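Local coordinates for protein amidase, hydantoinase/carbamoylase family (Burkholderia vietnamiensis, PDB 5I4M) that probably hydrolyses N-carbamoyl-L-amino acids as a two-zinc amidase of the peptidase M20 family, at residues A[76-79]-A[85-88]; A[151-156]-A[185-190]; A[161-164]-A[169-172]; A[271-276]-A[320-325]; A[394-399]-A[411-416]. One frame throughout, in Å; residues are numbered along the deposited sequence.

Interaction 1 of 5, residues A[76-79]-A[85-88]; sequences TVTV and VFMR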
# COMPACT_ATOMS: atom_id res chain seq x y z
N THR A 76 -9.96 9.64 -41.75
CA THR A 76 -11.09 10.20 -41.03
C THR A 76 -11.18 9.52 -39.67
O THR A 76 -10.89 8.33 -39.54
CB THR A 76 -12.39 10.02 -41.82
OG1 THR A 76 -12.56 8.64 -42.17
CG2 THR A 76 -12.34 10.84 -43.09
N VAL A 77 -11.54 10.28 -38.65
CA VAL A 77 -11.43 9.81 -37.27
C VAL A 77 -12.80 9.86 -36.61
O VAL A 77 -13.52 10.86 -36.73
CB VAL A 77 -10.40 10.64 -36.48
CG1 VAL A 77 -10.24 10.08 -35.07
CG2 VAL A 77 -9.06 10.62 -37.20
N THR A 78 -13.13 8.79 -35.89
CA THR A 78 -14.31 8.74 -35.05
C THR A 78 -13.88 8.20 -33.68
O THR A 78 -12.84 7.55 -33.55
CB THR A 78 -15.42 7.85 -35.65
OG1 THR A 78 -14.88 6.57 -36.00
CG2 THR A 78 -16.03 8.49 -36.91
N VAL A 79 -14.67 8.52 -32.66
CA VAL A 79 -14.40 8.11 -31.29
C VAL A 79 -15.70 7.55 -30.74
O VAL A 79 -16.74 8.20 -30.85
CB VAL A 79 -13.90 9.29 -30.43
CG1 VAL A 79 -13.60 8.81 -29.01
CG2 VAL A 79 -12.67 9.97 -31.06
N VAL A 85 -10.61 4.94 -30.49
CA VAL A 85 -10.35 5.88 -31.58
C VAL A 85 -10.16 5.09 -32.86
O VAL A 85 -9.28 4.23 -32.94
CB VAL A 85 -9.10 6.74 -31.29
CG1 VAL A 85 -8.89 7.75 -32.42
CG2 VAL A 85 -9.20 7.41 -29.93
N PHE A 86 -10.96 5.42 -33.89
CA PHE A 86 -10.93 4.72 -35.16
C PHE A 86 -10.42 5.66 -36.24
O PHE A 86 -11.08 6.65 -36.57
CB PHE A 86 -12.32 4.17 -35.50
CG PHE A 86 -12.85 3.23 -34.45
CD1 PHE A 86 -13.53 3.71 -33.34
CD2 PHE A 86 -12.62 1.87 -34.56
CE1 PHE A 86 -14.00 2.83 -32.36
CE2 PHE A 86 -13.08 0.99 -33.58
CZ PHE A 86 -13.76 1.47 -32.49
N MET A 87 -9.25 5.34 -36.79
CA MET A 87 -8.62 6.14 -37.82
C MET A 87 -8.72 5.35 -39.13
O MET A 87 -8.09 4.30 -39.27
CB MET A 87 -7.17 6.45 -37.44
CG MET A 87 -7.06 7.33 -36.20
SD MET A 87 -5.50 7.21 -35.29
CE MET A 87 -5.80 5.75 -34.27
N ARG A 88 -9.52 5.86 -40.06
CA ARG A 88 -9.99 5.09 -41.20
C ARG A 88 -9.38 5.61 -42.50
O ARG A 88 -9.46 6.80 -42.80
CB ARG A 88 -11.51 5.15 -41.29
CG ARG A 88 -12.14 4.46 -42.47
CD ARG A 88 -13.64 4.49 -42.29
NE ARG A 88 -14.37 4.01 -43.45
CZ ARG A 88 -14.95 2.82 -43.54
NH1 ARG A 88 -14.87 1.94 -42.53
NH2 ARG A 88 -15.61 2.50 -44.65
O HOH W 1 -12.18 7.65 -44.45
O HOH W 2 -13.50 6.38 -38.27

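Interaction 2 of 5, residues A[151-156]-A[185-190]; sequences GSRFAP and GEELAR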
# COMPACT_ATOMS: atom_id res chain seq x y z
N GLY A 151 -5.86 -2.44 -17.85
CA GLY A 151 -6.61 -2.84 -16.68
C GLY A 151 -5.91 -2.57 -15.36
O GLY A 151 -6.23 -3.23 -14.36
N SER A 152 -4.99 -1.61 -15.32
CA SER A 152 -4.23 -1.29 -14.11
C SER A 152 -4.88 -0.17 -13.30
O SER A 152 -5.14 -0.34 -12.10
CB SER A 152 -2.79 -0.91 -14.48
OG SER A 152 -2.08 -0.52 -13.31
N ARG A 153 -5.14 0.97 -13.94
CA ARG A 153 -5.77 2.09 -13.22
C ARG A 153 -7.24 1.82 -12.96
O ARG A 153 -7.74 2.07 -11.85
CB ARG A 153 -5.61 3.38 -14.02
CG ARG A 153 -6.30 4.56 -13.34
CD ARG A 153 -6.23 5.84 -14.15
NE ARG A 153 -6.96 6.89 -13.43
CZ ARG A 153 -7.31 8.07 -13.94
NH1 ARG A 153 -7.00 8.37 -15.21
NH2 ARG A 153 -7.97 8.93 -13.18
N PHE A 154 -7.96 1.33 -13.96
CA PHE A 154 -9.30 0.80 -13.81
C PHE A 154 -9.23 -0.66 -14.21
O PHE A 154 -8.62 -0.99 -15.23
CB PHE A 154 -10.33 1.53 -14.69
CG PHE A 154 -10.09 3.01 -14.85
CD1 PHE A 154 -9.19 3.47 -15.81
CD2 PHE A 154 -10.80 3.93 -14.11
CE1 PHE A 154 -8.98 4.82 -15.99
CE2 PHE A 154 -10.59 5.29 -14.28
CZ PHE A 154 -9.68 5.74 -15.22
N ALA A 155 -9.83 -1.53 -13.41
CA ALA A 155 -9.76 -2.94 -13.73
C ALA A 155 -11.13 -3.46 -14.16
O ALA A 155 -12.16 -2.91 -13.77
CB ALA A 155 -9.27 -3.74 -12.51
N PRO A 156 -11.19 -4.52 -14.96
CA PRO A 156 -10.06 -5.31 -15.46
C PRO A 156 -9.53 -4.82 -16.79
O PRO A 156 -9.87 -3.72 -17.25
CB PRO A 156 -10.68 -6.70 -15.61
CG PRO A 156 -12.06 -6.40 -16.07
CD PRO A 156 -12.47 -5.16 -15.29
N GLY A 185 -15.98 6.55 -17.43
CA GLY A 185 -16.85 7.52 -18.10
C GLY A 185 -16.54 8.96 -17.72
O GLY A 185 -16.55 9.85 -18.57
N GLU A 186 -16.27 9.21 -16.43
CA GLU A 186 -15.91 10.56 -16.02
C GLU A 186 -14.60 10.99 -16.65
O GLU A 186 -14.47 12.13 -17.13
CB GLU A 186 -15.82 10.64 -14.50
CG GLU A 186 -17.16 10.57 -13.78
CD GLU A 186 -17.03 10.08 -12.34
OE1 GLU A 186 -15.89 9.86 -11.87
OE2 GLU A 186 -18.09 9.91 -11.69
N GLU A 187 -13.61 10.10 -16.65
CA GLU A 187 -12.30 10.48 -17.15
C GLU A 187 -12.28 10.60 -18.67
O GLU A 187 -11.54 11.43 -19.21
CB GLU A 187 -11.26 9.48 -16.65
CG GLU A 187 -11.01 9.63 -15.15
CD GLU A 187 -10.37 10.97 -14.80
OE1 GLU A 187 -9.13 11.03 -14.70
OE2 GLU A 187 -11.11 11.96 -14.63
N LEU A 188 -13.09 9.80 -19.38
CA LEU A 188 -13.26 10.02 -20.82
C LEU A 188 -13.78 11.43 -21.09
O LEU A 188 -13.26 12.14 -21.96
CB LEU A 188 -14.22 8.97 -21.40
CG LEU A 188 -13.72 7.53 -21.58
CD1 LEU A 188 -14.87 6.56 -21.95
CD2 LEU A 188 -12.61 7.47 -22.62
N ALA A 189 -14.83 11.85 -20.38
CA ALA A 189 -15.34 13.20 -20.56
C ALA A 189 -14.27 14.24 -20.21
O ALA A 189 -14.13 15.25 -20.90
CB ALA A 189 -16.60 13.42 -19.72
N ARG A 190 -13.48 13.97 -19.17
CA ARG A 190 -12.49 14.95 -18.73
C ARG A 190 -11.44 15.20 -19.80
O ARG A 190 -11.06 16.35 -20.04
CB ARG A 190 -11.81 14.49 -17.43
CG ARG A 190 -10.94 15.58 -16.81
CD ARG A 190 -10.23 15.09 -15.57
NE ARG A 190 -9.32 14.00 -15.88
CZ ARG A 190 -8.12 14.17 -16.41
NH1 ARG A 190 -7.69 15.40 -16.68
NH2 ARG A 190 -7.34 13.13 -16.68

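Interaction 3 of 5, residues A[161-164]-A[169-172]; sequences SGVF and PLEY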
# COMPACT_ATOMS: atom_id res chain seq x y z
N SER A 161 -12.45 -2.99 -25.64
CA SER A 161 -12.67 -3.93 -26.73
C SER A 161 -13.68 -4.99 -26.33
O SER A 161 -14.40 -5.51 -27.19
CB SER A 161 -11.36 -4.57 -27.18
OG SER A 161 -10.63 -5.13 -26.10
N GLY A 162 -13.78 -5.31 -25.03
CA GLY A 162 -14.84 -6.20 -24.58
C GLY A 162 -16.23 -5.62 -24.81
O GLY A 162 -17.15 -6.34 -25.19
N VAL A 163 -16.40 -4.32 -24.57
CA VAL A 163 -17.68 -3.69 -24.90
C VAL A 163 -17.93 -3.76 -26.40
O VAL A 163 -19.02 -4.11 -26.86
CB VAL A 163 -17.71 -2.23 -24.41
CG1 VAL A 163 -19.02 -1.59 -24.85
CG2 VAL A 163 -17.55 -2.15 -22.90
N PHE A 164 -16.90 -3.41 -27.18
CA PHE A 164 -17.01 -3.44 -28.64
C PHE A 164 -17.47 -4.81 -29.12
O PHE A 164 -18.39 -4.92 -29.95
CB PHE A 164 -15.66 -3.07 -29.27
CG PHE A 164 -15.72 -2.93 -30.78
CD1 PHE A 164 -15.66 -4.05 -31.60
CD2 PHE A 164 -15.84 -1.68 -31.36
CE1 PHE A 164 -15.73 -3.92 -32.99
CE2 PHE A 164 -15.92 -1.54 -32.74
CZ PHE A 164 -15.85 -2.67 -33.55
N PRO A 169 -21.64 -4.90 -21.32
CA PRO A 169 -22.47 -3.75 -21.70
C PRO A 169 -21.71 -2.45 -21.49
O PRO A 169 -20.83 -2.35 -20.63
CB PRO A 169 -23.68 -3.85 -20.77
CG PRO A 169 -23.23 -4.66 -19.62
CD PRO A 169 -22.09 -5.54 -20.07
N LEU A 170 -22.06 -1.45 -22.29
CA LEU A 170 -21.41 -0.14 -22.18
C LEU A 170 -21.42 0.36 -20.74
O LEU A 170 -20.41 0.88 -20.25
CB LEU A 170 -22.11 0.86 -23.09
CG LEU A 170 -21.59 2.30 -23.02
CD1 LEU A 170 -20.12 2.40 -23.44
CD2 LEU A 170 -22.48 3.19 -23.87
N GLU A 171 -22.55 0.23 -20.04
CA GLU A 171 -22.65 0.80 -18.71
C GLU A 171 -21.64 0.16 -17.75
O GLU A 171 -21.21 0.80 -16.78
CB GLU A 171 -24.08 0.68 -18.19
CG GLU A 171 -24.73 -0.68 -18.41
CD GLU A 171 -25.55 -0.77 -19.72
OE1 GLU A 171 -26.74 -1.13 -19.64
OE2 GLU A 171 -25.00 -0.50 -20.80
N TYR A 172 -21.25 -1.09 -18.01
CA TYR A 172 -20.19 -1.72 -17.22
C TYR A 172 -18.84 -1.09 -17.50
O TYR A 172 -18.08 -0.77 -16.58
CB TYR A 172 -20.15 -3.22 -17.52
CG TYR A 172 -18.95 -3.95 -16.96
CD1 TYR A 172 -18.95 -4.45 -15.67
CD2 TYR A 172 -17.81 -4.14 -17.74
CE1 TYR A 172 -17.85 -5.14 -15.16
CE2 TYR A 172 -16.71 -4.82 -17.24
CZ TYR A 172 -16.74 -5.31 -15.95
OH TYR A 172 -15.65 -6.00 -15.46

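Interaction 4 of 5, residues A[271-276]-A[320-325]; sequences NRIGLD and DAALRD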
# COMPACT_ATOMS: atom_id res chain seq x y z
N ASN A 271 1.33 -18.30 -5.51
CA ASN A 271 2.56 -18.76 -6.16
C ASN A 271 2.59 -20.28 -6.24
O ASN A 271 2.89 -20.85 -7.30
CB ASN A 271 3.77 -18.23 -5.40
CG ASN A 271 5.09 -18.63 -6.04
OD1 ASN A 271 5.52 -18.04 -7.04
ND2 ASN A 271 5.74 -19.63 -5.48
N ARG A 272 2.23 -20.95 -5.15
CA ARG A 272 2.21 -22.41 -5.17
C ARG A 272 1.27 -22.93 -6.25
O ARG A 272 1.61 -23.88 -6.98
CB ARG A 272 1.79 -22.93 -3.79
CG ARG A 272 1.90 -24.41 -3.62
CD ARG A 272 3.34 -24.80 -3.46
NE ARG A 272 3.92 -25.33 -4.69
CZ ARG A 272 5.22 -25.30 -4.96
NH1 ARG A 272 5.67 -25.81 -6.10
NH2 ARG A 272 6.07 -24.74 -4.11
N ILE A 273 0.09 -22.32 -6.38
CA ILE A 273 -0.86 -22.76 -7.40
C ILE A 273 -0.28 -22.56 -8.79
O ILE A 273 -0.41 -23.42 -9.67
CB ILE A 273 -2.20 -22.02 -7.21
CG1 ILE A 273 -2.88 -22.55 -5.95
CG2 ILE A 273 -3.09 -22.17 -8.46
CD1 ILE A 273 -4.15 -21.82 -5.55
N GLY A 274 0.40 -21.43 -9.02
CA GLY A 274 1.10 -21.26 -10.28
C GLY A 274 2.09 -22.38 -10.55
O GLY A 274 2.08 -23.00 -11.62
N LEU A 275 2.93 -22.68 -9.56
CA LEU A 275 3.94 -23.70 -9.77
C LEU A 275 3.34 -25.10 -9.86
O LEU A 275 3.91 -25.98 -10.50
CB LEU A 275 4.98 -23.63 -8.64
CG LEU A 275 5.78 -22.33 -8.57
CD1 LEU A 275 6.65 -22.33 -7.32
CD2 LEU A 275 6.63 -22.19 -9.82
N ASP A 276 2.18 -25.32 -9.23
CA ASP A 276 1.57 -26.65 -9.28
C ASP A 276 0.96 -26.96 -10.65
O ASP A 276 0.55 -28.10 -10.88
CB ASP A 276 0.48 -26.78 -8.21
CG ASP A 276 1.05 -27.05 -6.82
OD1 ASP A 276 2.25 -27.37 -6.70
OD2 ASP A 276 0.28 -26.96 -5.85
N ASP A 320 -8.62 -21.91 -10.20
CA ASP A 320 -9.71 -21.18 -9.56
C ASP A 320 -10.22 -21.92 -8.32
O ASP A 320 -10.34 -21.33 -7.24
CB ASP A 320 -10.84 -20.97 -10.56
CG ASP A 320 -12.11 -20.43 -9.91
OD1 ASP A 320 -12.15 -19.23 -9.57
OD2 ASP A 320 -13.08 -21.20 -9.75
N ALA A 321 -10.53 -23.21 -8.47
CA ALA A 321 -11.09 -23.95 -7.35
C ALA A 321 -10.08 -24.07 -6.21
O ALA A 321 -10.45 -23.99 -5.03
CB ALA A 321 -11.55 -25.34 -7.81
N ALA A 322 -8.80 -24.22 -6.55
CA ALA A 322 -7.76 -24.32 -5.53
C ALA A 322 -7.59 -23.02 -4.78
O ALA A 322 -7.38 -23.03 -3.56
CB ALA A 322 -6.43 -24.74 -6.17
N LEU A 323 -7.67 -21.89 -5.48
CA LEU A 323 -7.62 -20.60 -4.79
C LEU A 323 -8.78 -20.45 -3.82
O LEU A 323 -8.59 -20.07 -2.66
CB LEU A 323 -7.62 -19.45 -5.80
CG LEU A 323 -7.70 -18.06 -5.16
CD1 LEU A 323 -6.37 -17.70 -4.53
CD2 LEU A 323 -8.10 -17.01 -6.19
N ARG A 324 -10.01 -20.73 -4.28
CA ARG A 324 -11.17 -20.48 -3.42
C ARG A 324 -11.12 -21.37 -2.18
O ARG A 324 -11.43 -20.93 -1.07
CB ARG A 324 -12.46 -20.70 -4.19
CG ARG A 324 -12.65 -19.66 -5.30
CD ARG A 324 -13.83 -20.03 -6.18
NE ARG A 324 -13.95 -19.14 -7.33
CZ ARG A 324 -14.73 -18.07 -7.34
NH1 ARG A 324 -15.44 -17.75 -6.27
NH2 ARG A 324 -14.81 -17.32 -8.43
N ASP A 325 -10.70 -22.62 -2.36
CA ASP A 325 -10.57 -23.54 -1.23
C ASP A 325 -9.47 -23.09 -0.28
O ASP A 325 -9.66 -23.07 0.95
CB ASP A 325 -10.27 -24.94 -1.76
CG ASP A 325 -10.14 -25.96 -0.66
OD1 ASP A 325 -11.13 -26.18 0.06
OD2 ASP A 325 -9.05 -26.56 -0.53

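Interaction 5 of 5, residues A[394-399]-A[411-416]; sequences FVPCID and PAWIEA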
# COMPACT_ATOMS: atom_id res chain seq x y z
N PHE A 394 3.56 -11.28 -33.54
CA PHE A 394 4.52 -11.01 -32.48
C PHE A 394 5.89 -10.72 -33.07
O PHE A 394 6.27 -11.28 -34.11
CB PHE A 394 4.67 -12.18 -31.50
CG PHE A 394 3.65 -12.20 -30.37
CD1 PHE A 394 2.64 -11.25 -30.27
CD2 PHE A 394 3.73 -13.19 -29.40
CE1 PHE A 394 1.73 -11.30 -29.22
CE2 PHE A 394 2.82 -13.24 -28.35
CZ PHE A 394 1.82 -12.29 -28.27
N VAL A 395 6.64 -9.87 -32.39
CA VAL A 395 8.09 -9.76 -32.55
C VAL A 395 8.70 -10.00 -31.18
O VAL A 395 7.98 -9.97 -30.17
CB VAL A 395 8.52 -8.39 -33.13
CG1 VAL A 395 7.77 -8.10 -34.42
CG2 VAL A 395 8.34 -7.28 -32.10
N PRO A 396 10.01 -10.28 -31.10
CA PRO A 396 10.63 -10.55 -29.79
C PRO A 396 10.74 -9.28 -28.97
O PRO A 396 10.50 -8.17 -29.45
CB PRO A 396 12.02 -11.09 -30.14
CG PRO A 396 11.99 -11.37 -31.62
CD PRO A 396 10.97 -10.44 -32.20
N CYS A 397 11.13 -9.45 -27.70
CA CYS A 397 11.59 -8.32 -26.91
C CYS A 397 12.80 -8.76 -26.09
O CYS A 397 12.97 -9.95 -25.80
CB CYS A 397 10.50 -7.75 -25.99
SG CYS A 397 9.71 -8.96 -24.91
N ILE A 398 13.64 -7.79 -25.75
CA ILE A 398 14.95 -8.08 -25.17
C ILE A 398 14.78 -8.73 -23.80
O ILE A 398 14.09 -8.19 -22.92
CB ILE A 398 15.79 -6.79 -25.06
CG1 ILE A 398 16.15 -6.26 -26.44
CG2 ILE A 398 17.04 -7.05 -24.23
CD1 ILE A 398 17.17 -7.10 -27.18
N ASP A 399 15.40 -9.90 -23.63
CA ASP A 399 15.34 -10.67 -22.39
C ASP A 399 13.91 -11.04 -22.02
O ASP A 399 13.64 -11.46 -20.89
CB ASP A 399 16.02 -9.92 -21.24
CG ASP A 399 17.50 -9.66 -21.51
OD1 ASP A 399 18.15 -10.51 -22.15
OD2 ASP A 399 18.01 -8.59 -21.11
N PRO A 411 15.51 -2.23 -33.67
CA PRO A 411 14.93 -1.70 -34.92
C PRO A 411 14.58 -2.77 -35.93
O PRO A 411 13.52 -2.70 -36.58
CB PRO A 411 16.03 -0.75 -35.43
CG PRO A 411 16.70 -0.27 -34.17
CD PRO A 411 16.68 -1.44 -33.22
N ALA A 412 15.44 -3.79 -36.08
CA ALA A 412 15.15 -4.89 -37.00
C ALA A 412 13.83 -5.58 -36.66
O ALA A 412 13.01 -5.82 -37.55
CB ALA A 412 16.30 -5.91 -36.98
N TRP A 413 13.61 -5.91 -35.38
CA TRP A 413 12.36 -6.56 -34.99
C TRP A 413 11.17 -5.65 -35.27
O TRP A 413 10.13 -6.11 -35.76
CB TRP A 413 12.37 -6.93 -33.51
CG TRP A 413 13.35 -7.97 -33.15
CD1 TRP A 413 13.97 -8.87 -33.99
CD2 TRP A 413 13.85 -8.23 -31.84
NE1 TRP A 413 14.82 -9.67 -33.27
CE2 TRP A 413 14.77 -9.29 -31.95
CE3 TRP A 413 13.62 -7.66 -30.58
CZ2 TRP A 413 15.45 -9.81 -30.84
CZ3 TRP A 413 14.30 -8.16 -29.48
CH2 TRP A 413 15.21 -9.22 -29.62
N ILE A 414 11.28 -4.38 -34.89
CA ILE A 414 10.17 -3.44 -35.07
C ILE A 414 9.78 -3.36 -36.54
O ILE A 414 8.60 -3.45 -36.89
CB ILE A 414 10.55 -2.07 -34.49
CG1 ILE A 414 10.68 -2.16 -32.97
CG2 ILE A 414 9.54 -0.99 -34.88
CD1 ILE A 414 9.38 -2.64 -32.29
N GLU A 415 10.78 -3.21 -37.42
CA GLU A 415 10.50 -3.10 -38.85
C GLU A 415 9.91 -4.40 -39.40
O GLU A 415 8.95 -4.37 -40.17
CB GLU A 415 11.78 -2.72 -39.60
CG GLU A 415 11.64 -2.68 -41.11
CD GLU A 415 12.87 -2.13 -41.78
OE1 GLU A 415 12.93 -2.12 -43.02
OE2 GLU A 415 13.78 -1.68 -41.07
N ALA A 416 10.46 -5.54 -38.98
CA ALA A 416 9.99 -6.82 -39.52
C ALA A 416 8.53 -7.06 -39.18
O ALA A 416 7.75 -7.50 -40.03
CB ALA A 416 10.84 -7.96 -38.98

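Interaction 1 of 5, residues A[76-79]-A[85-88]
T76 to V79 and V85 to R88 run antiparallel as the two arms of a beta hairpin, their short axes 4.8 Å apart at closest approach and 162° between directions. T76/R88 and T78/F86 are the hydrogen-bonded pairs; V77/M87 and V79/V85 are the non-hydrogen-bonded ones. Each hydrogen-bonded pair is closed in both directions, and the straightest of the four bonds is F86 N to T78 O, 2.9 Å at 178°. In between, V77 CA brings its hydrogen to F86 O, 3.3 Å away, a CA-H...O contact.

On one face V77 uses its two branches separately. CG1, anti to the backbone N (chi1 -177°), crosses V85 CG1 at 3.8 Å, while CG2 lies beside M87 CG at 4.0 Å, the two side chains pointing the same way. V85 and M87 continue from there onto helix 57-72. The other face carries T76, T78, F86 and R88. T78 OG1 comes within 3.5 Å of F86 CB, and T78 O sits at the edge of the F86 ring. R88 starts alongside T76 but runs out extended to a salt bridge with E142 on strand 141-145, and R202 makes a cation-pi contact with F86.

A water links T78 OG1, 2.7 Å from it, to F86 O. F86 O therefore accepts both from T78 N and from this water. The hairpin is thus apolar toward helix 57-72 and bridged by water at T78, while strand 85-89 goes on to pair with strand 141-145.

Interaction 2 of 5, residues A[151-156]-A[185-190]
E187 OE1 is gripped from two directions: R153 NH2 reaches it from the loop 151-156 at 2.8 Å, and R190, one turn further along helix 184-191, reaches it from its own segment. The bond from R153 is fairly straight, 157° at the hydrogen. It lies close to the guanidinium plane of R153 but meets the oxygen from above the carboxylate plane, the two flat groups standing 81° apart. R190 NE bonds to E187 OE2 at 3.0 Å; R190 NE and NH2 add weak bonds to OE1. E187 is bent at chi2 (-66°), and its carboxylate meets both arginines.

R153 arrives fully stretched. F154 runs beside it: its CZ lies 3.4 Å above the guanidinium plane of R153, offset toward the rim, and R153 CG in turn sits over a face of the F154 ring. The same F154 CZ approaches E187 CG at 4.1 Å, with E187 CG at the edge of the F154 ring. R153 NH1 bonds to A54 O.

The loop follows directly on the zinc ligand E150, and its S152 bonds to S294 of the second subunit. R153 NH1 and R190 NH2 come within 5.0 Å of each other, yet each arginine also has an aspartate of its own, D178 for R153 and D57 for R190, and they share E187. With E187 buried and two arginines on its carboxylate, its ionised form is probably favoured, and the salt-bridge network ties the metal-site loop to the helix.

Interaction 3 of 5, residues A[161-164]-A[169-172]
V163 and L170 meet across two consecutive short helices joined by a four-residue connection: helix 159-164 ends, and helix 170-175 begins with P169 at its N-cap position. V163 supplies the first segment's whole share of the contact. Its CB points toward the second helix and divides into two methyls with different targets. CG1, placed anti to the backbone N (chi1 176°), reaches the start of that helix, touching L170 CA at 3.9 Å and L170 N at 4.0 Å. It also comes to 4.3 Å from L170 CB, so the isopropyl group rests mainly against backbone rather than against the leucine's branched end. CG2, the branch beside V163's own backbone N, turns to the carbonyl of P169.

Beyond these atoms the surroundings take over. L170 sends its side chain on to T81 and M82, in the turn of the hairpin formed by strands 76-79 and 85-89, while V163 also packs on C199. On the first helix S161 hydrogen-bonds to D380, and the ring of F164 meets W146 edge-to-face. On the second, Y172 stacks on F168 of the connection. The contact is plain apolar packing, and it joins the two helices with V163 CA and P169 CA 5.8 Å apart. P169 O is met twice: Y172 N donates to it at 2.9 Å in the first turn of the helix, and V163 CG2 lies 4.0 Å from it.

Interaction 4 of 5, residues A[271-276]-A[320-325]
I273 CD1 is the atom that bridges helix 259-276 and helix 313-334. It presses on the backbone of the second helix, 3.5 Å from L323 N and 3.7 Å from A322 C, and reaches A322 CB at 3.8 Å and L323 CB at 4.2 Å. The side chain is stretched along CG1 (chi2 174°), which carries the terminal methyl across, and CG1 itself passes A322 CB at 4.2 Å. The small A322 side chain is consistent with the close approach, 7.3 Å from I273 CA to A322 CA.

One shell out, I273 and L323 both rest on F308 of strand 297-310, and L323 also touches V306 and Y237, so the helix pair lies on the strands of the M20 dimerisation region. On the far side of the second helix, R324 NE donates to D320 OD1 at 2.9 Å, from the syn side of the carboxylate and 29° out of its plane; Y237 OH bonds to the same oxygen. N271 and L275 face M253 of the second subunit.

No hydrogen bond joins the two segments. Their hold on each other is purely apolar, one isoleucine methyl against A322 and the backbone and CB of L323, with the R324–D320 salt bridge turned away from the interface.

Interaction 5 of 5, residues A[394-399]-A[411-416]
W413 lays one face of its indole on the ring of P396, with P396 CG 3.5 Å above the plane and over the centre of the ring system. P396 CB stands 3.5 Å from the centroid of the W413 six-membered ring, just 2° off the normal, a well-centred CH-pi contact; P396 CD covers the pyrrole part, 3.6 Å from W413 CG. The I398 side chain crosses W413 at about a right angle, its CD1 3.8 Å from W413 CH2 and oblique to the ring, and C397 CA approaches W413 CZ3 at 3.7 Å, likewise obliquely. With chi1 at -66° and chi2 at -19°, the indole extends from the helix over the chain 396-398.

P396 O faces W413 CE3 at 3.4 Å and is buried without a hydrogen-bond partner in the model. Nearer the helix backbone, V395 CG1 lies 3.4 Å from W413 O.

The chain here leaves strand 390-395, whose V395 pairs through its backbone with the zinc ligand H211 on strand 206-212, while C397 packs on I212. Helix 217-220 packs on this contact, L218 against P396 and E219 against W413; I414, one residue on, faces helix 29-39. The tryptophan thus clamps the start of helix 411-429 onto the outgoing end of a central strand.

Interactions 2 and 3 lie closest together, their centres 13 Å apart, with 161-164/169-172 nested in the chain between the two segments of interaction 2; P156 CD touches Y172 OH at 3.3 Å. Interaction 3 also reaches the hairpin of interaction 1, where F164 CE2 meets F86 CZ at 3.7 Å. Interactions 2 and 5 lie on opposite sides of the chain's centre, each near bound metal: the R153 side chain is about 12 Å from a bound zinc ion, that of C397 about 11 Å from one. Interaction 4 stands apart in the dimerisation region, its centre about 43 Å from that of interaction 1, yet like interaction 2 it touches the second subunit.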